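Local coordinates for malonyl CoA-acyl carrier protein transacylase (Bartonella henselae, PDB 3QAT) that probably transfers the malonyl group from malonyl-CoA to acyl carrier protein, supplying the malonyl units used in fatty acid biosynthesis, at residues V76-K90 against A306-V318. Numbering follows the deposited sequence.
Sequences VIRVMEQLGLNVEKK and AEEIEAALRVLGV
Met-80 pushes its side chain as a knob into the hole formed by Ile-309, Ala-312, Leu-313 and Leu-316 on the C-terminal helix. Its chain runs extended to the sulfur, then bends at the last torsion (chi3 80°), which brings CE to 3.9 Å from Ala-312 CB and into touch with Leu-316 CD1. Nearer the backbone, Met-80 CG lies against Ile-309 CG2. The other branch of that isoleucine reaches across to helix 62-82, where its CD1 meets Val-79 CG1 at 3.9 Å and its CG1 touches Val-76. Leu-313 straddles the end of the same helix: CD1 packs on Leu-83 CB at 3.7 Å, while CD2 rests on Leu-85 CB.

Both segments leave their helices at a glycine with positive phi. Gly-84 closes one Schellman motif and Gly-317 the other, and Val-318 places CG1 3.5 Å from Gly-84 O. Beyond this apolar patch, Lys-90 bends at its second torsion and then runs extended, laying CD and CE beside Leu-316 O, with Gly-317 O close by. Its NZ donates to Leu-316 O at 3.1 Å, tilted 16° from the carbonyl plane. A second, weak bond runs from NZ to Gly-317 O at 3.2 Å. A water joins Lys-90 O to Leu-316 O, though its second bond is weak.

Further in, Phe-9 of strand 6-11 touches Met-80 and Leu-85, and Phe-279 of strand 275-281 touches Ala-312 and Leu-316, so the two helices pack together against the parallel sheet of the acyltransferase domain. The axes of segments 76-82 and 306-316 cross at -54°, joined by aliphatic contacts, while the ammonium sits at the carbonyl end of the C-terminal helix, where its charge would probably interact favourably with the helix dipole.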
loop_
_atom_site.group_PDB
_atom_site.type_symbol
_atom_site.label_atom_id
_atom_site.label_comp_id
_atom_site.label_asym_id
_atom_site.label_seq_id
_atom_site.Cartn_x
_atom_site.Cartn_y
_atom_site.Cartn_z
ATOM N N VAL A 76 6.379 -11.330 8.397
ATOM C CA VAL A 76 7.596 -11.578 7.606
ATOM C C VAL A 76 8.803 -10.810 8.174
ATOM O O VAL A 76 9.888 -11.408 8.354
ATOM C CB VAL A 76 7.388 -11.244 6.126
ATOM C CG1 VAL A 76 8.733 -11.329 5.356
ATOM C CG2 VAL A 76 6.365 -12.187 5.525
ATOM N N ILE A 77 8.630 -9.520 8.484
ATOM C CA ILE A 77 9.735 -8.721 9.041
ATOM C C ILE A 77 10.260 -9.351 10.336
ATOM O O ILE A 77 11.486 -9.471 10.536
ATOM C CB ILE A 77 9.340 -7.230 9.281
ATOM C CG1 ILE A 77 9.065 -6.492 7.947
ATOM C CG2 ILE A 77 10.423 -6.486 10.144
ATOM C CD1 ILE A 77 10.326 -6.274 7.027
ATOM N N ARG A 78 9.341 -9.732 11.227
ATOM C CA ARG A 78 9.786 -10.255 12.520
ATOM C C ARG A 78 10.514 -11.576 12.388
ATOM O O ARG A 78 11.500 -11.808 13.107
ATOM C CB ARG A 78 8.629 -10.392 13.505
ATOM C CG ARG A 78 8.041 -9.071 13.865
ATOM C CD ARG A 78 8.803 -8.437 14.992
ATOM N NE ARG A 78 8.146 -7.196 15.410
ATOM C CZ ARG A 78 7.141 -7.133 16.295
ATOM N NH1 ARG A 78 6.623 -8.227 16.838
ATOM N NH2 ARG A 78 6.642 -5.965 16.618
ATOM N N VAL A 79 10.035 -12.443 11.494
ATOM C CA VAL A 79 10.773 -13.689 11.205
ATOM C C VAL A 79 12.178 -13.391 10.659
ATOM O O VAL A 79 13.164 -13.957 11.141
ATOM C CB VAL A 79 9.984 -14.633 10.248
ATOM C CG1 VAL A 79 10.851 -15.847 9.819
ATOM C CG2 VAL A 79 8.703 -15.113 10.903
ATOM N N MET A 80 12.283 -12.479 9.681
ATOM C CA MET A 80 13.586 -12.083 9.149
ATOM C C MET A 80 14.515 -11.545 10.240
ATOM O O MET A 80 15.706 -11.906 10.302
ATOM C CB MET A 80 13.443 -11.036 8.035
ATOM C CG MET A 80 12.728 -11.579 6.802
ATOM S SD MET A 80 12.622 -10.326 5.486
ATOM C CE MET A 80 14.250 -10.376 4.744
ATOM N N GLU A 81 13.988 -10.677 11.100
ATOM C CA GLU A 81 14.776 -10.152 12.209
ATOM C C GLU A 81 15.250 -11.244 13.167
ATOM O O GLU A 81 16.410 -11.207 13.601
ATOM C CB GLU A 81 14.027 -9.039 12.935
ATOM C CG GLU A 81 13.854 -7.817 12.039
ATOM C CD GLU A 81 13.006 -6.754 12.688
ATOM O OE1 GLU A 81 12.088 -7.091 13.479
ATOM O OE2 GLU A 81 13.253 -5.570 12.373
ATOM N N GLN A 82 14.405 -12.232 13.479
ATOM C CA GLN A 82 14.858 -13.320 14.372
ATOM C C GLN A 82 16.005 -14.103 13.733
ATOM O O GLN A 82 16.921 -14.587 14.426
ATOM C CB GLN A 82 13.717 -14.278 14.756
ATOM C CG GLN A 82 14.202 -15.344 15.736
ATOM C CD GLN A 82 13.113 -16.000 16.579
ATOM O OE1 GLN A 82 11.944 -15.601 16.560
ATOM N NE2 GLN A 82 13.511 -17.024 17.343
ATOM N N LEU A 83 15.948 -14.208 12.409
ATOM C CA LEU A 83 16.974 -14.909 11.630
ATOM C C LEU A 83 18.200 -14.051 11.294
ATOM O O LEU A 83 19.065 -14.483 10.521
ATOM C CB LEU A 83 16.360 -15.543 10.374
ATOM C CG LEU A 83 15.327 -16.633 10.682
ATOM C CD1 LEU A 83 14.627 -17.115 9.401
ATOM C CD2 LEU A 83 15.914 -17.813 11.472
ATOM N N GLY A 84 18.283 -12.863 11.886
ATOM C CA GLY A 84 19.469 -12.035 11.782
ATOM C C GLY A 84 19.405 -10.751 10.981
ATOM O O GLY A 84 20.417 -10.048 10.894
ATOM N N LEU A 85 18.242 -10.417 10.401
ATOM C CA LEU A 85 18.153 -9.174 9.645
ATOM C C LEU A 85 18.239 -7.966 10.566
ATOM O O LEU A 85 17.493 -7.867 11.538
ATOM C CB LEU A 85 16.840 -9.091 8.826
ATOM C CG LEU A 85 16.594 -7.761 8.096
ATOM C CD1 LEU A 85 17.586 -7.546 6.920
ATOM C CD2 LEU A 85 15.119 -7.668 7.652
ATOM N N ASN A 86 19.164 -7.064 10.246
ATOM C CA ASN A 86 19.192 -5.725 10.818
ATOM C C ASN A 86 18.805 -4.782 9.687
ATOM O O ASN A 86 19.572 -4.568 8.749
ATOM C CB ASN A 86 20.594 -5.390 11.355
ATOM C CG ASN A 86 20.654 -4.038 12.051
ATOM O OD1 ASN A 86 20.244 -3.007 11.502
ATOM N ND2 ASN A 86 21.203 -4.029 13.265
ATOM N N VAL A 87 17.582 -4.259 9.768
ATOM C CA VAL A 87 17.044 -3.408 8.714
ATOM C C VAL A 87 17.953 -2.198 8.454
ATOM O O VAL A 87 18.265 -1.889 7.297
ATOM C CB VAL A 87 15.594 -2.953 9.055
ATOM C CG1 VAL A 87 15.129 -1.860 8.108
ATOM C CG2 VAL A 87 14.652 -4.128 9.025
ATOM N N GLU A 88 18.387 -1.534 9.529
ATOM C CA GLU A 88 19.143 -0.296 9.401
ATOM C C GLU A 88 20.453 -0.553 8.660
ATOM O O GLU A 88 20.922 0.279 7.879
ATOM C CB GLU A 88 19.392 0.317 10.786
ATOM C CG GLU A 88 20.214 1.585 10.762
ATOM C CD GLU A 88 20.397 2.190 12.149
ATOM O OE1 GLU A 88 19.886 1.618 13.141
ATOM O OE2 GLU A 88 21.057 3.245 12.241
ATOM N N LYS A 89 21.012 -1.741 8.878
ATOM C CA LYS A 89 22.274 -2.112 8.255
ATOM C C LYS A 89 22.134 -2.601 6.817
ATOM O O LYS A 89 23.052 -2.405 6.009
ATOM C CB LYS A 89 23.001 -3.159 9.107
ATOM C CG LYS A 89 23.617 -2.594 10.389
ATOM C CD LYS A 89 24.404 -3.675 11.124
ATOM C CE LYS A 89 25.409 -3.080 12.115
ATOM N NZ LYS A 89 24.720 -2.317 13.199
ATOM N N LYS A 90 20.993 -3.220 6.487
ATOM C CA LYS A 90 20.874 -3.979 5.227
ATOM C C LYS A 90 19.933 -3.408 4.176
ATOM O O LYS A 90 19.981 -3.817 3.013
ATOM C CB LYS A 90 20.454 -5.424 5.512
ATOM C CG LYS A 90 21.476 -6.221 6.306
ATOM C CD LYS A 90 22.737 -6.445 5.467
ATOM C CE LYS A 90 23.664 -7.425 6.133
ATOM N NZ LYS A 90 24.875 -7.631 5.295
ATOM N N ALA A 306 8.681 -19.094 3.971
ATOM C CA ALA A 306 9.928 -19.430 4.652
ATOM C C ALA A 306 11.110 -19.514 3.668
ATOM O O ALA A 306 12.199 -18.962 3.928
ATOM C CB ALA A 306 9.774 -20.738 5.450
ATOM N N GLU A 307 10.860 -20.143 2.519
ATOM C CA GLU A 307 11.848 -20.315 1.460
ATOM C C GLU A 307 12.300 -18.952 0.924
ATOM O O GLU A 307 13.500 -18.696 0.750
ATOM C CB GLU A 307 11.254 -21.166 0.316
ATOM C CG GLU A 307 10.937 -22.631 0.676
ATOM C CD GLU A 307 9.834 -22.860 1.732
ATOM O OE1 GLU A 307 8.872 -22.045 1.849
ATOM O OE2 GLU A 307 9.942 -23.885 2.468
ATOM N N GLU A 308 11.331 -18.076 0.668
ATOM C CA GLU A 308 11.639 -16.742 0.180
ATOM C C GLU A 308 12.342 -15.896 1.223
ATOM O O GLU A 308 13.181 -15.072 0.880
ATOM C CB GLU A 308 10.347 -16.030 -0.283
ATOM C CG GLU A 308 9.817 -16.610 -1.591
ATOM C CD GLU A 308 8.484 -16.016 -1.996
ATOM O OE1 GLU A 308 7.746 -15.548 -1.092
ATOM O OE2 GLU A 308 8.169 -16.029 -3.217
ATOM N N ILE A 309 11.985 -16.080 2.491
ATOM C CA ILE A 309 12.716 -15.415 3.574
ATOM C C ILE A 309 14.198 -15.840 3.566
ATOM O O ILE A 309 15.093 -14.990 3.595
ATOM C CB ILE A 309 12.057 -15.673 4.951
ATOM C CG1 ILE A 309 10.764 -14.848 5.064
ATOM C CG2 ILE A 309 13.032 -15.351 6.093
ATOM C CD1 ILE A 309 9.804 -15.389 6.124
ATOM N N GLU A 310 14.446 -17.135 3.481
ATOM C CA GLU A 310 15.829 -17.638 3.413
ATOM C C GLU A 310 16.597 -17.034 2.229
ATOM O O GLU A 310 17.732 -16.578 2.403
ATOM C CB GLU A 310 15.876 -19.184 3.393
ATOM C CG GLU A 310 15.380 -19.872 4.674
ATOM C CD GLU A 310 16.234 -19.579 5.903
ATOM O OE1 GLU A 310 17.408 -19.164 5.762
ATOM O OE2 GLU A 310 15.729 -19.782 7.028
ATOM N N ALA A 311 15.959 -16.981 1.050
ATOM C CA ALA A 311 16.582 -16.440 -0.155
ATOM C C ALA A 311 16.896 -14.954 0.005
ATOM O O ALA A 311 17.984 -14.499 -0.367
ATOM C CB ALA A 311 15.691 -16.687 -1.380
ATOM N N ALA A 312 15.954 -14.198 0.590
ATOM C CA ALA A 312 16.156 -12.766 0.791
ATOM C C ALA A 312 17.329 -12.514 1.752
ATOM O O ALA A 312 18.152 -11.617 1.520
ATOM C CB ALA A 312 14.854 -12.107 1.322
ATOM N N LEU A 313 17.425 -13.319 2.808
ATOM C CA LEU A 313 18.514 -13.156 3.769
ATOM C C LEU A 313 19.887 -13.407 3.111
ATOM O O LEU A 313 20.854 -12.709 3.413
ATOM C CB LEU A 313 18.316 -14.083 4.968
ATOM C CG LEU A 313 17.119 -13.724 5.847
ATOM C CD1 LEU A 313 16.790 -14.848 6.808
ATOM C CD2 LEU A 313 17.342 -12.401 6.611
ATOM N N ARG A 314 19.941 -14.368 2.195
ATOM C CA ARG A 314 21.163 -14.632 1.418
ATOM C C ARG A 314 21.533 -13.469 0.481
ATOM O O ARG A 314 22.703 -13.080 0.391
ATOM C CB ARG A 314 21.000 -15.929 0.627
ATOM C CG ARG A 314 20.810 -17.162 1.525
ATOM C CD ARG A 314 20.937 -18.494 0.768
ATOM N NE ARG A 314 20.310 -18.480 -0.559
ATOM C CZ ARG A 314 19.104 -18.977 -0.856
ATOM N NH1 ARG A 314 18.351 -19.562 0.080
ATOM N NH2 ARG A 314 18.654 -18.889 -2.114
ATOM N N VAL A 315 20.538 -12.923 -0.219
ATOM C CA VAL A 315 20.768 -11.805 -1.126
ATOM C C VAL A 315 21.268 -10.573 -0.344
ATOM O O VAL A 315 22.148 -9.842 -0.817
ATOM C CB VAL A 315 19.469 -11.495 -1.945
ATOM C CG1 VAL A 315 19.575 -10.187 -2.722
ATOM C CG2 VAL A 315 19.152 -12.654 -2.888
ATOM N N LEU A 316 20.714 -10.360 0.854
ATOM C CA LEU A 316 21.102 -9.253 1.728
ATOM C C LEU A 316 22.446 -9.461 2.423
ATOM O O LEU A 316 22.995 -8.518 3.001
ATOM C CB LEU A 316 20.023 -8.996 2.790
ATOM C CG LEU A 316 18.686 -8.508 2.229
ATOM C CD1 LEU A 316 17.602 -8.670 3.281
ATOM C CD2 LEU A 316 18.759 -7.059 1.775
ATOM N N GLY A 317 22.956 -10.688 2.391
ATOM C CA GLY A 317 24.248 -11.016 3.019
ATOM C C GLY A 317 24.178 -11.112 4.535
ATOM O O GLY A 317 25.166 -10.835 5.233
ATOM N N VAL A 318 23.009 -11.501 5.044
ATOM C CA VAL A 318 22.795 -11.710 6.481
ATOM C C VAL A 318 23.565 -12.937 6.989
ATOM O O VAL A 318 24.333 -12.831 7.948
ATOM C CB VAL A 318 21.285 -11.821 6.818
ATOM C CG1 VAL A 318 21.067 -12.321 8.253
ATOM C CG2 VAL A 318 20.609 -10.484 6.614
ATOM O OXT VAL A 318 23.452 -14.051 6.461
HETATM O O HOH W 1 22.079 -5.469 1.991
#